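Local atomic coordinates of putative antioxidant defense protein Mlr4105 (Mesorhizobium loti, PDB entry 3C1L), a protein that probably acts in antioxidant defence as a peroxiredoxin-like enzyme of the helical AhpD-like group. Residues Glu71-Ala76 with Ala122-Ala127; His90-Arg95 with Asp181-Met186. All coordinates share one frame; numbering follows the deposited sequence.

Interaction 1: residues Glu71-Ala76 with Ala122-Ala127; sequences EMIAVA and AMLEFA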
ATOM      1  N   GLU B  71     -24.338   9.418  -8.534  1.00 31.47           N
ATOM      2  CA  GLU B  71     -24.517   8.595  -7.326  1.00 29.50           C
ATOM      3  C   GLU B  71     -23.692   7.296  -7.384  1.00 29.52           C
ATOM      4  O   GLU B  71     -23.263   6.794  -6.334  1.00 30.93           O
ATOM      5  CB  GLU B  71     -25.980   8.244  -7.087  1.00 27.04           C
ATOM      6  CG  GLU B  71     -26.867   9.433  -6.805  1.00 32.26           C
ATOM      7  CD  GLU B  71     -26.713  10.014  -5.387  1.00 35.58           C
ATOM      8  OE1 GLU B  71     -25.890   9.499  -4.593  1.00 40.13           O
ATOM      9  OE2 GLU B  71     -27.413  10.994  -5.070  1.00 38.89           O
HETATM   10  N   MSE B  72     -23.469   6.732  -8.570  1.00 29.31           N
HETATM   11  CA  MSE B  72     -22.595   5.532  -8.706  1.00 29.39           C
HETATM   12  C   MSE B  72     -21.157   5.864  -8.457  1.00 29.82           C
HETATM   13  O   MSE B  72     -20.428   5.092  -7.816  1.00 27.56           O
HETATM   14  CB  MSE B  72     -22.701   4.856 -10.090  1.00 31.16           C
HETATM   15  CG  MSE B  72     -23.929   3.967 -10.244  1.00 32.56           C
HETATM   16 SE   MSE B  72     -24.144   3.139 -12.038  0.75 41.36          SE
HETATM   17  CE  MSE B  72     -22.385   2.749 -12.511  1.00 25.38           C
ATOM     18  N   ILE B  73     -20.720   7.025  -8.931  1.00 30.54           N
ATOM     19  CA  ILE B  73     -19.359   7.453  -8.642  1.00 28.01           C
ATOM     20  C   ILE B  73     -19.244   7.667  -7.143  1.00 29.58           C
ATOM     21  O   ILE B  73     -18.285   7.235  -6.555  1.00 29.48           O
ATOM     22  CB  ILE B  73     -18.949   8.732  -9.419  1.00 27.03           C
ATOM     23  CG1 ILE B  73     -18.936   8.482 -10.950  1.00 25.98           C
ATOM     24  CG2 ILE B  73     -17.573   9.227  -8.942  1.00 29.89           C
ATOM     25  CD1 ILE B  73     -18.964   9.775 -11.694  1.00 24.46           C
ATOM     26  N   ALA B  74     -20.241   8.316  -6.523  1.00 27.80           N
ATOM     27  CA  ALA B  74     -20.214   8.598  -5.074  1.00 24.87           C
ATOM     28  C   ALA B  74     -20.015   7.339  -4.270  1.00 25.76           C
ATOM     29  O   ALA B  74     -19.145   7.244  -3.377  1.00 28.54           O
ATOM     30  CB  ALA B  74     -21.532   9.307  -4.664  1.00 23.94           C
ATOM     31  N   VAL B  75     -20.812   6.328  -4.597  1.00 28.78           N
ATOM     32  CA  VAL B  75     -20.766   5.070  -3.874  1.00 28.30           C
ATOM     33  C   VAL B  75     -19.462   4.240  -4.139  1.00 28.75           C
ATOM     34  O   VAL B  75     -18.958   3.583  -3.226  1.00 29.15           O
ATOM     35  CB  VAL B  75     -22.015   4.219  -4.172  1.00 27.82           C
ATOM     36  CG1 VAL B  75     -21.886   2.886  -3.464  1.00 29.62           C
ATOM     37  CG2 VAL B  75     -23.335   4.960  -3.743  1.00 24.08           C
ATOM     38  N   ALA B  76     -18.963   4.216  -5.370  1.00 26.54           N
ATOM     39  CA  ALA B  76     -17.720   3.503  -5.663  1.00 26.32           C
ATOM     40  C   ALA B  76     -16.546   4.076  -4.902  1.00 29.01           C
ATOM     41  O   ALA B  76     -15.732   3.329  -4.336  1.00 28.51           O
ATOM     42  CB  ALA B  76     -17.436   3.483  -7.152  1.00 25.74           C
ATOM     43  N   ALA B 122     -15.718   2.416 -17.561  1.00 27.00           N
ATOM     44  CA  ALA B 122     -14.625   3.338 -17.769  1.00 27.86           C
ATOM     45  C   ALA B 122     -14.629   4.481 -16.745  1.00 29.66           C
ATOM     46  O   ALA B 122     -13.584   4.893 -16.256  1.00 27.46           O
ATOM     47  CB  ALA B 122     -14.626   3.877 -19.199  1.00 26.57           C
HETATM   48  N   MSE B 123     -15.835   4.957 -16.440  1.00 26.53           N
HETATM   49  CA  MSE B 123     -16.092   6.020 -15.503  1.00 28.09           C
HETATM   50  C   MSE B 123     -15.643   5.687 -14.078  1.00 27.25           C
HETATM   51  O   MSE B 123     -14.943   6.473 -13.417  1.00 29.16           O
HETATM   52  CB  MSE B 123     -17.610   6.283 -15.542  1.00 26.16           C
HETATM   53  CG  MSE B 123     -18.113   7.278 -14.546  1.00 27.12           C
HETATM   54 SE   MSE B 123     -19.999   7.583 -14.889  0.75 35.61          SE
HETATM   55  CE  MSE B 123     -20.670   5.862 -14.080  1.00 29.00           C
ATOM     56  N   LEU B 124     -16.012   4.483 -13.660  1.00 27.60           N
ATOM     57  CA  LEU B 124     -15.806   3.988 -12.337  1.00 27.24           C
ATOM     58  C   LEU B 124     -14.355   3.584 -12.200  1.00 29.02           C
ATOM     59  O   LEU B 124     -13.761   3.814 -11.167  1.00 27.15           O
ATOM     60  CB  LEU B 124     -16.764   2.804 -12.047  1.00 27.27           C
ATOM     61  CG  LEU B 124     -18.269   3.115 -11.811  1.00 30.44           C
ATOM     62  CD1 LEU B 124     -19.054   1.893 -11.280  1.00 25.55           C
ATOM     63  CD2 LEU B 124     -18.483   4.284 -10.886  1.00 26.90           C
ATOM     64  N   GLU B 125     -13.766   3.010 -13.238  1.00 28.39           N
ATOM     65  CA  GLU B 125     -12.342   2.694 -13.157  1.00 30.39           C
ATOM     66  C   GLU B 125     -11.494   3.973 -13.049  1.00 29.28           C
ATOM     67  O   GLU B 125     -10.511   3.999 -12.290  1.00 28.02           O
ATOM     68  CB  GLU B 125     -11.885   1.815 -14.330  1.00 30.71           C
ATOM     69  CG  GLU B 125     -12.490   0.377 -14.330  1.00 34.95           C
ATOM     70  CD  GLU B 125     -11.911  -0.567 -13.270  1.00 48.81           C
ATOM     71  OE1 GLU B 125     -11.107  -0.112 -12.409  1.00 48.06           O
ATOM     72  OE2 GLU B 125     -12.268  -1.785 -13.301  1.00 53.18           O
ATOM     73  N   PHE B 126     -11.874   5.038 -13.765  1.00 28.51           N
ATOM     74  CA  PHE B 126     -11.172   6.314 -13.568  1.00 28.60           C
ATOM     75  C   PHE B 126     -11.299   6.820 -12.089  1.00 27.37           C
ATOM     76  O   PHE B 126     -10.307   7.190 -11.432  1.00 25.75           O
ATOM     77  CB  PHE B 126     -11.676   7.334 -14.533  1.00 27.49           C
ATOM     78  CG  PHE B 126     -10.952   8.629 -14.486  1.00 31.28           C
ATOM     79  CD1 PHE B 126      -9.706   8.764 -15.094  1.00 31.37           C
ATOM     80  CD2 PHE B 126     -11.527   9.741 -13.872  1.00 35.49           C
ATOM     81  CE1 PHE B 126      -9.017   9.963 -15.072  1.00 27.41           C
ATOM     82  CE2 PHE B 126     -10.832  10.970 -13.813  1.00 32.30           C
ATOM     83  CZ  PHE B 126      -9.574  11.083 -14.437  1.00 34.10           C
ATOM     84  N   ALA B 127     -12.522   6.822 -11.582  1.00 26.73           N
ATOM     85  CA  ALA B 127     -12.809   7.204 -10.169  1.00 27.74           C
ATOM     86  C   ALA B 127     -11.984   6.396  -9.148  1.00 27.60           C
ATOM     87  O   ALA B 127     -11.506   6.957  -8.161  1.00 32.27           O
ATOM     88  CB  ALA B 127     -14.298   7.069  -9.882  1.00 26.64           C
TER

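Interaction 2: residues His90-Arg95 with Asp181-Met186; sequences HGAAVR and DEYHAM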
ATOM      1  N   HIS B  90     -25.889   7.385  -0.120  1.00 28.55           N
ATOM      2  CA  HIS B  90     -25.794   7.322  -1.569  1.00 29.19           C
ATOM      3  C   HIS B  90     -26.066   5.906  -2.089  1.00 27.37           C
ATOM      4  O   HIS B  90     -26.535   5.742  -3.204  1.00 30.69           O
ATOM      5  CB  HIS B  90     -24.471   7.929  -2.025  1.00 27.79           C
ATOM      6  CG  HIS B  90     -24.335   9.373  -1.628  1.00 32.42           C
ATOM      7  ND1 HIS B  90     -25.017  10.388  -2.259  1.00 31.64           N
ATOM      8  CD2 HIS B  90     -23.681   9.950  -0.597  1.00 34.07           C
ATOM      9  CE1 HIS B  90     -24.751  11.532  -1.664  1.00 33.06           C
ATOM     10  NE2 HIS B  90     -23.940  11.293  -0.651  1.00 36.70           N
ATOM     11  N   GLY B  91     -25.822   4.892  -1.260  1.00 28.91           N
ATOM     12  CA  GLY B  91     -26.389   3.566  -1.473  1.00 26.34           C
ATOM     13  C   GLY B  91     -27.899   3.608  -1.658  1.00 24.89           C
ATOM     14  O   GLY B  91     -28.416   3.059  -2.632  1.00 24.14           O
ATOM     15  N   ALA B  92     -28.576   4.286  -0.736  1.00 25.91           N
ATOM     16  CA  ALA B  92     -30.052   4.503  -0.779  1.00 26.49           C
ATOM     17  C   ALA B  92     -30.480   5.276  -2.019  1.00 24.21           C
ATOM     18  O   ALA B  92     -31.477   4.958  -2.593  1.00 24.45           O
ATOM     19  CB  ALA B  92     -30.528   5.207   0.480  1.00 22.79           C
ATOM     20  N   ALA B  93     -29.693   6.250  -2.437  1.00 25.49           N
ATOM     21  CA  ALA B  93     -29.951   7.006  -3.673  1.00 26.27           C
ATOM     22  C   ALA B  93     -29.804   6.132  -4.946  1.00 27.51           C
ATOM     23  O   ALA B  93     -30.608   6.212  -5.876  1.00 28.14           O
ATOM     24  CB  ALA B  93     -29.022   8.276  -3.708  1.00 25.27           C
ATOM     25  N   VAL B  94     -28.805   5.263  -4.977  1.00 30.29           N
ATOM     26  CA  VAL B  94     -28.634   4.316  -6.091  1.00 29.23           C
ATOM     27  C   VAL B  94     -29.821   3.298  -6.204  1.00 29.71           C
ATOM     28  O   VAL B  94     -30.330   3.083  -7.283  1.00 28.86           O
ATOM     29  CB  VAL B  94     -27.252   3.602  -5.986  1.00 29.26           C
ATOM     30  CG1 VAL B  94     -27.240   2.256  -6.716  1.00 28.14           C
ATOM     31  CG2 VAL B  94     -26.106   4.530  -6.480  1.00 29.21           C
ATOM     32  N   ARG B  95     -30.252   2.705  -5.087  1.00 29.34           N
ATOM     33  CA  ARG B  95     -31.418   1.843  -5.030  1.00 26.62           C
ATOM     34  C   ARG B  95     -32.688   2.586  -5.451  1.00 27.36           C
ATOM     35  O   ARG B  95     -33.552   2.044  -6.119  1.00 25.95           O
ATOM     36  CB  ARG B  95     -31.650   1.354  -3.591  1.00 27.95           C
ATOM     37  CG  ARG B  95     -30.570   0.467  -3.026  1.00 27.48           C
ATOM     38  CD  ARG B  95     -31.065  -0.328  -1.841  1.00 23.71           C
ATOM     39  NE  ARG B  95     -31.500   0.521  -0.743  1.00 27.44           N
ATOM     40  CZ  ARG B  95     -30.680   1.128   0.109  1.00 26.41           C
ATOM     41  NH1 ARG B  95     -29.367   0.969   0.000  1.00 27.17           N
ATOM     42  NH2 ARG B  95     -31.175   1.884   1.081  1.00 23.41           N
ATOM     43  N   ASP B 181     -31.003   7.154  10.241  1.00 28.37           N
ATOM     44  CA  ASP B 181     -31.369   5.760  10.425  1.00 31.16           C
ATOM     45  C   ASP B 181     -32.317   5.303   9.304  1.00 30.20           C
ATOM     46  O   ASP B 181     -32.324   4.120   8.945  1.00 29.58           O
ATOM     47  CB  ASP B 181     -31.997   5.553  11.822  1.00 32.05           C
ATOM     48  CG  ASP B 181     -32.188   4.047  12.197  1.00 41.79           C
ATOM     49  OD1 ASP B 181     -31.213   3.238  12.091  1.00 45.26           O
ATOM     50  OD2 ASP B 181     -33.321   3.679  12.618  1.00 45.17           O
ATOM     51  N   GLU B 182     -33.085   6.251   8.757  1.00 28.68           N
ATOM     52  CA  GLU B 182     -34.174   5.972   7.814  1.00 28.50           C
ATOM     53  C   GLU B 182     -33.693   5.512   6.446  1.00 27.14           C
ATOM     54  O   GLU B 182     -34.440   4.860   5.722  1.00 28.13           O
ATOM     55  CB  GLU B 182     -35.049   7.222   7.616  1.00 28.24           C
ATOM     56  CG  GLU B 182     -35.967   7.561   8.784  1.00 29.99           C
ATOM     57  CD  GLU B 182     -35.346   8.428   9.879  1.00 30.43           C
ATOM     58  OE1 GLU B 182     -34.129   8.744   9.841  1.00 35.52           O
ATOM     59  OE2 GLU B 182     -36.110   8.804  10.795  1.00 37.41           O
ATOM     60  N   TYR B 183     -32.479   5.890   6.089  1.00 25.74           N
ATOM     61  CA  TYR B 183     -31.862   5.462   4.839  1.00 29.19           C
ATOM     62  C   TYR B 183     -31.816   3.939   4.692  1.00 27.93           C
ATOM     63  O   TYR B 183     -32.025   3.408   3.626  1.00 28.05           O
ATOM     64  CB  TYR B 183     -30.441   5.993   4.766  1.00 30.38           C
ATOM     65  CG  TYR B 183     -30.311   7.464   4.436  1.00 30.55           C
ATOM     66  CD1 TYR B 183     -30.887   7.988   3.281  1.00 31.38           C
ATOM     67  CD2 TYR B 183     -29.520   8.302   5.205  1.00 30.59           C
ATOM     68  CE1 TYR B 183     -30.729   9.320   2.941  1.00 29.71           C
ATOM     69  CE2 TYR B 183     -29.372   9.646   4.879  1.00 28.98           C
ATOM     70  CZ  TYR B 183     -29.978  10.144   3.743  1.00 30.87           C
ATOM     71  OH  TYR B 183     -29.833  11.468   3.393  1.00 33.04           O
ATOM     72  N   HIS B 184     -31.573   3.249   5.798  1.00 29.37           N
ATOM     73  CA  HIS B 184     -31.252   1.827   5.770  1.00 29.16           C
ATOM     74  C   HIS B 184     -32.337   0.993   5.134  1.00 30.09           C
ATOM     75  O   HIS B 184     -32.032   0.114   4.304  1.00 33.80           O
ATOM     76  CB  HIS B 184     -30.949   1.290   7.177  1.00 27.29           C
ATOM     77  CG  HIS B 184     -29.674   1.798   7.740  1.00 27.64           C
ATOM     78  ND1 HIS B 184     -28.482   1.747   7.043  1.00 28.90           N
ATOM     79  CD2 HIS B 184     -29.394   2.368   8.929  1.00 27.64           C
ATOM     80  CE1 HIS B 184     -27.522   2.259   7.790  1.00 32.88           C
ATOM     81  NE2 HIS B 184     -28.054   2.653   8.935  1.00 28.07           N
ATOM     82  N   ALA B 185     -33.583   1.269   5.524  1.00 28.70           N
ATOM     83  CA  ALA B 185     -34.753   0.506   5.089  1.00 28.53           C
ATOM     84  C   ALA B 185     -35.338   0.963   3.742  1.00 28.70           C
ATOM     85  O   ALA B 185     -36.164   0.254   3.186  1.00 28.81           O
ATOM     86  CB  ALA B 185     -35.817   0.553   6.158  1.00 25.68           C
HETATM   87  N   MSE B 186     -34.890   2.109   3.218  1.00 27.75           N
HETATM   88  CA  MSE B 186     -35.426   2.668   1.977  1.00 27.80           C
HETATM   89  C   MSE B 186     -35.045   1.896   0.746  1.00 28.05           C
HETATM   90  O   MSE B 186     -33.892   1.487   0.584  1.00 27.30           O
HETATM   91  CB  MSE B 186     -34.860   4.038   1.701  1.00 29.58           C
HETATM   92  CG  MSE B 186     -35.494   5.164   2.349  1.00 33.45           C
HETATM   93 SE   MSE B 186     -34.497   6.747   1.776  0.75 39.51          SE
HETATM   94  CE  MSE B 186     -35.007   7.639   3.424  1.00 29.51           C
TER

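Interaction 1: residues Glu71-Ala76 with Ala122-Ala127
L124 and I73 interlock at the middle of this helix pair, their CA atoms 6.2 Å apart. With CG anti to its carbonyl carbon (chi1 -73°), L124 directs its fork across the gap, so that both methyls find partners. CD2 lies against the backbone of helix 67-80, 4.0 Å from I73 CA, and also meets the methyl of A76, whose small side chain allows this close approach. The other branch, CD1, touches the end methyl CE of M72 at 3.7 Å, the two side chains crossing at about a right angle. I73 uses its branches separately: CG2 packs on A127 CB at 4.0 Å, while CG1 and CD1 lie on the CG and SE of M123, a selenomethionine like M72. The axes of the two segments pass 9.8 Å apart and cross at -38°; no hydrogen bond joins them. Their helices belong to the all-helical AhpD-like fold, in which helix 152-175 closes one flank by setting A162 against I73 and A127. On another side L116 covers M72 and L124. An alanine in place of I73 would probably open a gap beside M123 and A127, leaving the selenium end of M123 freer to shift. M123 runs extended from its backbone as far as SE and then bends, which brings its CE to 3.9 Å from M72 CE; unbranched, flexible chains suit this tip-to-tip meeting.

Interaction 2: residues His90-Arg95 with Asp181-Met186
A92 on helix 84-98 faces Y183, their CA atoms 6.0 Å apart, where residues 181-185, helical in their backbone angles, end in a type I beta turn from Y183 to M186. The turn is closed by its own bond from M186 N to Y183 O, and it presents the carbonyl of M186 to the helix. R95 takes hold of that carbonyl. Its NE and NH2 both donate to M186 O, at 2.9 and 2.8 Å, a side-on grip in which two nitrogens share one acceptor. The NE bond comes nearly along the C=O axis, and the oxygen lies almost in the guanidinium plane. Neither bond is straight, with N-H...O angles of 144° and 147°, as expected when two diverging N-H groups aim at one atom. The side chain gets there by bending at chi3 (-61°), which folds the guanidinium back beside its own helix so that one face lies against A92 CA, one turn earlier. A92 supplies the apolar part of the contact: its methyl points at the turn and lies 4.0 Å from Y183 CD1, with the selenium of M186 at longer range. This short methyl suits a place where the helix and the turn come so close. The Y183 side chain continues over T88 and A89 of the same helix and onto L33 and P35, while A102 of a third subunit packs on H184. A charged, planar donor reaching from a helix ties the C-terminal segment down through a backbone atom, so the two bonds do not depend on the side chain of M186, and together they would both satisfy that oxygen and keep the guanidinium from turning.

Interaction 1 is buried helix-on-helix packing made wholly of apolar side chains, whereas interaction 2, also largely buried, fastens the chain's C-terminal segment to a helix mainly by hydrogen bonds, with partly exposed residues at its margin. They share no helix, but helices 67-80 and 84-98 follow each other and pack together: V75 lies against H90 and G91, and E71 OE1 is 2.6 Å from H90 ND1, a probable hydrogen bond resembling the glutamate-histidine pair of AhpD. Their chemistry thus differs although both are buried: interaction 1 is apolar throughout, while interaction 2 pairs a buried arginine with a backbone carbonyl next to a small apolar patch.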